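Local coordinates for D-alanyl-D-alanine carboxypeptidase (Penicillin binding protein) family protein (PDB 6OSU) that probably removes C-terminal D-alanyl residues from sugar-peptide precursors of the bacterial cell wall, as a serine carboxypeptidase of the penicillin-binding protein family, at residues Gly81-Asp86 with Val111-Leu116. Numbering follows the deposited sequence.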
ATOM      1  N   GLY A  81      -1.296  22.796   3.757  1.00 74.71           N
ATOM      2  CA  GLY A  81      -1.825  24.108   3.453  1.00 77.14           C
ATOM      3  C   GLY A  81      -1.024  24.928   2.465  1.00 77.13           C
ATOM      4  O   GLY A  81      -1.434  26.050   2.148  1.00 79.62           O
ATOM      5  N   ASN A  82       0.109  24.418   1.976  1.00 74.97           N
ATOM      6  CA  ASN A  82       0.878  25.115   0.950  1.00 74.63           C
ATOM      7  C   ASN A  82       0.305  24.912  -0.443  1.00 72.08           C
ATOM      8  O   ASN A  82       0.761  25.561  -1.390  1.00 72.12           O
ATOM      9  CB  ASN A  82       2.335  24.649   0.972  1.00 73.93           C
ATOM     10  CG  ASN A  82       3.060  25.070   2.231  1.00 77.92           C
ATOM     11  OD1 ASN A  82       2.890  26.191   2.715  1.00 82.55           O
ATOM     12  ND2 ASN A  82       3.871  24.171   2.774  1.00 76.47           N
ATOM     13  N   LEU A  83      -0.681  24.031  -0.579  1.00 69.60           N
ATOM     14  CA  LEU A  83      -1.311  23.726  -1.848  1.00 66.97           C
ATOM     15  C   LEU A  83      -2.743  23.311  -1.550  1.00 67.03           C
ATOM     16  O   LEU A  83      -3.060  22.881  -0.439  1.00 68.18           O
ATOM     17  CB  LEU A  83      -0.550  22.616  -2.586  1.00 64.72           C
ATOM     18  CG  LEU A  83      -0.533  22.562  -4.114  1.00 63.25           C
ATOM     19  CD1 LEU A  83       0.141  23.796  -4.681  1.00 65.52           C
ATOM     20  CD2 LEU A  83       0.177  21.305  -4.586  1.00 59.82           C
ATOM     21  N   SER A  84      -3.612  23.459  -2.542  1.00 66.90           N
ATOM     22  CA  SER A  84      -4.962  22.927  -2.450  1.00 67.05           C
ATOM     23  C   SER A  84      -5.306  22.233  -3.758  1.00 66.25           C
ATOM     24  O   SER A  84      -4.677  22.471  -4.791  1.00 65.47           O
ATOM     25  CB  SER A  84      -5.991  24.017  -2.139  1.00 69.73           C
ATOM     26  OG  SER A  84      -6.615  24.491  -3.315  1.00 69.94           O
ATOM     27  N   TRP A  85      -6.306  21.350  -3.695  1.00 65.59           N
ATOM     28  CA  TRP A  85      -6.785  20.685  -4.902  1.00 63.26           C
ATOM     29  C   TRP A  85      -7.238  21.686  -5.956  1.00 65.84           C
ATOM     30  O   TRP A  85      -7.149  21.405  -7.160  1.00 65.69           O
ATOM     31  CB  TRP A  85      -7.930  19.735  -4.555  1.00 62.22           C
ATOM     32  CG  TRP A  85      -7.539  18.608  -3.658  1.00 61.07           C
ATOM     33  CD1 TRP A  85      -7.854  18.464  -2.339  1.00 62.82           C
ATOM     34  CD2 TRP A  85      -6.764  17.456  -4.016  1.00 58.90           C
ATOM     35  NE1 TRP A  85      -7.322  17.293  -1.852  1.00 61.53           N
ATOM     36  CE2 TRP A  85      -6.647  16.657  -2.862  1.00 58.04           C
ATOM     37  CE3 TRP A  85      -6.156  17.025  -5.199  1.00 57.35           C
ATOM     38  CZ2 TRP A  85      -5.950  15.453  -2.853  1.00 55.28           C
ATOM     39  CZ3 TRP A  85      -5.462  15.829  -5.189  1.00 55.26           C
ATOM     40  CH2 TRP A  85      -5.365  15.057  -4.024  1.00 54.16           C
ATOM     41  N   ASP A  86      -7.714  22.859  -5.528  1.00 67.85           N
ATOM     42  CA  ASP A  86      -8.245  23.878  -6.424  1.00 70.87           C
ATOM     43  C   ASP A  86      -7.167  24.731  -7.080  1.00 70.98           C
ATOM     44  O   ASP A  86      -7.478  25.449  -8.035  1.00 74.08           O
ATOM     45  CB  ASP A  86      -9.205  24.801  -5.665  1.00 76.07           C
ATOM     46  CG  ASP A  86     -10.388  24.058  -5.068  1.00 78.18           C
ATOM     47  OD1 ASP A  86     -10.596  22.881  -5.430  1.00 76.32           O
ATOM     48  OD2 ASP A  86     -11.111  24.654  -4.235  1.00 81.61           O
ATOM     49  N   VAL A 111      -4.123  24.471 -15.058  1.00 64.75           N
ATOM     50  CA  VAL A 111      -4.830  23.235 -14.747  1.00 61.46           C
ATOM     51  C   VAL A 111      -4.819  23.047 -13.236  1.00 61.75           C
ATOM     52  O   VAL A 111      -3.805  23.308 -12.579  1.00 61.80           O
ATOM     53  CB  VAL A 111      -4.200  22.016 -15.461  1.00 57.70           C
ATOM     54  CG1 VAL A 111      -4.920  20.737 -15.083  1.00 56.21           C
ATOM     55  CG2 VAL A 111      -4.225  22.204 -16.974  1.00 57.53           C
ATOM     56  N   SER A 112      -5.947  22.606 -12.685  1.00 62.56           N
ATOM     57  CA  SER A 112      -6.042  22.430 -11.245  1.00 62.19           C
ATOM     58  C   SER A 112      -5.167  21.266 -10.777  1.00 59.56           C
ATOM     59  O   SER A 112      -4.803  20.373 -11.549  1.00 58.18           O
ATOM     60  CB  SER A 112      -7.495  22.196 -10.824  1.00 62.97           C
ATOM     61  OG  SER A 112      -7.930  20.897 -11.179  1.00 61.47           O
ATOM     62  N   VAL A 113      -4.819  21.297  -9.487  1.00 59.46           N
ATOM     63  CA  VAL A 113      -4.082  20.189  -8.883  1.00 57.78           C
ATOM     64  C   VAL A 113      -4.867  18.897  -9.033  1.00 57.92           C
ATOM     65  O   VAL A 113      -4.315  17.852  -9.397  1.00 56.38           O
ATOM     66  CB  VAL A 113      -3.781  20.476  -7.399  1.00 57.64           C
ATOM     67  CG1 VAL A 113      -3.092  19.285  -6.757  1.00 54.41           C
ATOM     68  CG2 VAL A 113      -2.942  21.719  -7.244  1.00 59.06           C
ATOM     69  N   ARG A 114      -6.173  18.954  -8.752  1.00 60.65           N
ATOM     70  CA  ARG A 114      -6.999  17.756  -8.835  1.00 60.78           C
ATOM     71  C   ARG A 114      -6.898  17.112 -10.213  1.00 57.39           C
ATOM     72  O   ARG A 114      -6.739  15.890 -10.323  1.00 54.39           O
ATOM     73  CB  ARG A 114      -8.453  18.091  -8.491  1.00 64.95           C
ATOM     74  CG  ARG A 114      -9.242  16.896  -7.966  1.00 67.18           C
ATOM     75  CD  ARG A 114     -10.644  17.265  -7.481  1.00 72.99           C
ATOM     76  NE  ARG A 114     -10.710  17.538  -6.041  1.00 77.97           N
ATOM     77  CZ  ARG A 114     -10.646  16.606  -5.089  1.00 79.97           C
ATOM     78  NH1 ARG A 114     -10.494  15.325  -5.410  1.00 79.03           N
ATOM     79  NH2 ARG A 114     -10.727  16.954  -3.809  1.00 81.34           N
ATOM     80  N   ASN A 115      -6.950  17.921 -11.276  1.00 56.99           N
ATOM     81  CA  ASN A 115      -6.824  17.371 -12.623  1.00 56.55           C
ATOM     82  C   ASN A 115      -5.420  16.829 -12.879  1.00 55.18           C
ATOM     83  O   ASN A 115      -5.265  15.741 -13.446  1.00 54.03           O
ATOM     84  CB  ASN A 115      -7.187  18.426 -13.664  1.00 58.54           C
ATOM     85  CG  ASN A 115      -8.678  18.687 -13.729  1.00 62.16           C
ATOM     86  OD1 ASN A 115      -9.488  17.807 -13.439  1.00 62.02           O
ATOM     87  ND2 ASN A 115      -9.050  19.901 -14.123  1.00 65.88           N
ATOM     88  N   LEU A 116      -4.385  17.575 -12.473  1.00 55.41           N
ATOM     89  CA  LEU A 116      -3.011  17.131 -12.706  1.00 54.58           C
ATOM     90  C   LEU A 116      -2.699  15.860 -11.927  1.00 52.59           C
ATOM     91  O   LEU A 116      -2.032  14.958 -12.446  1.00 51.09           O
ATOM     92  CB  LEU A 116      -2.023  18.236 -12.332  1.00 54.95           C
ATOM     93  CG  LEU A 116      -1.939  19.449 -13.256  1.00 55.95           C
ATOM     94  CD1 LEU A 116      -0.944  20.459 -12.709  1.00 56.45           C
ATOM     95  CD2 LEU A 116      -1.554  19.023 -14.662  1.00 54.85           C
TER
HETATM   96  O   HOH W   1     -11.234  20.254  -6.435  1.00 55.52           O
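Val-113 and Trp-85 meet where the loop between helix 66-79 and strand 88-90 passes the start of helix 113-123, within the carboxypeptidase domain but away from its predicted catalytic residues. The inner side is closely packed: CG2 of Val-113 sits 3.1 Å from the carbonyl O of Ser-84 and 4.0 Å from CG of Leu-83, while its other methyl, CG1, approaches CE3 of Trp-85 obliquely. Ile-78 of helix 66-79 touches all three side chains, Leu-83, Trp-85 and Val-113. At the helix start the N-cap Ser-112 accepts from Asn-115 N through OG, and Arg-114 N donates to Trp-85 O (3.1 Å), bonding an N-H of the first turn to the loop.

The outer side is looser. The Arg-114 chain bends at chi3 (-94°), which sets NE. Its guanidinium stacks over one face of the indole, planes 27° apart, with NH2 3.6 Å from CD1 of Trp-85 and displaced toward the ring's rim. NE donates to a water (2.8 Å) that in turn donates to Asp-86 OD1, and Glu-192 forms a weak, long ion pair with NH2. The positive charge thus faces both indole and carboxylate, the latter's pull probably weakened by the intervening water.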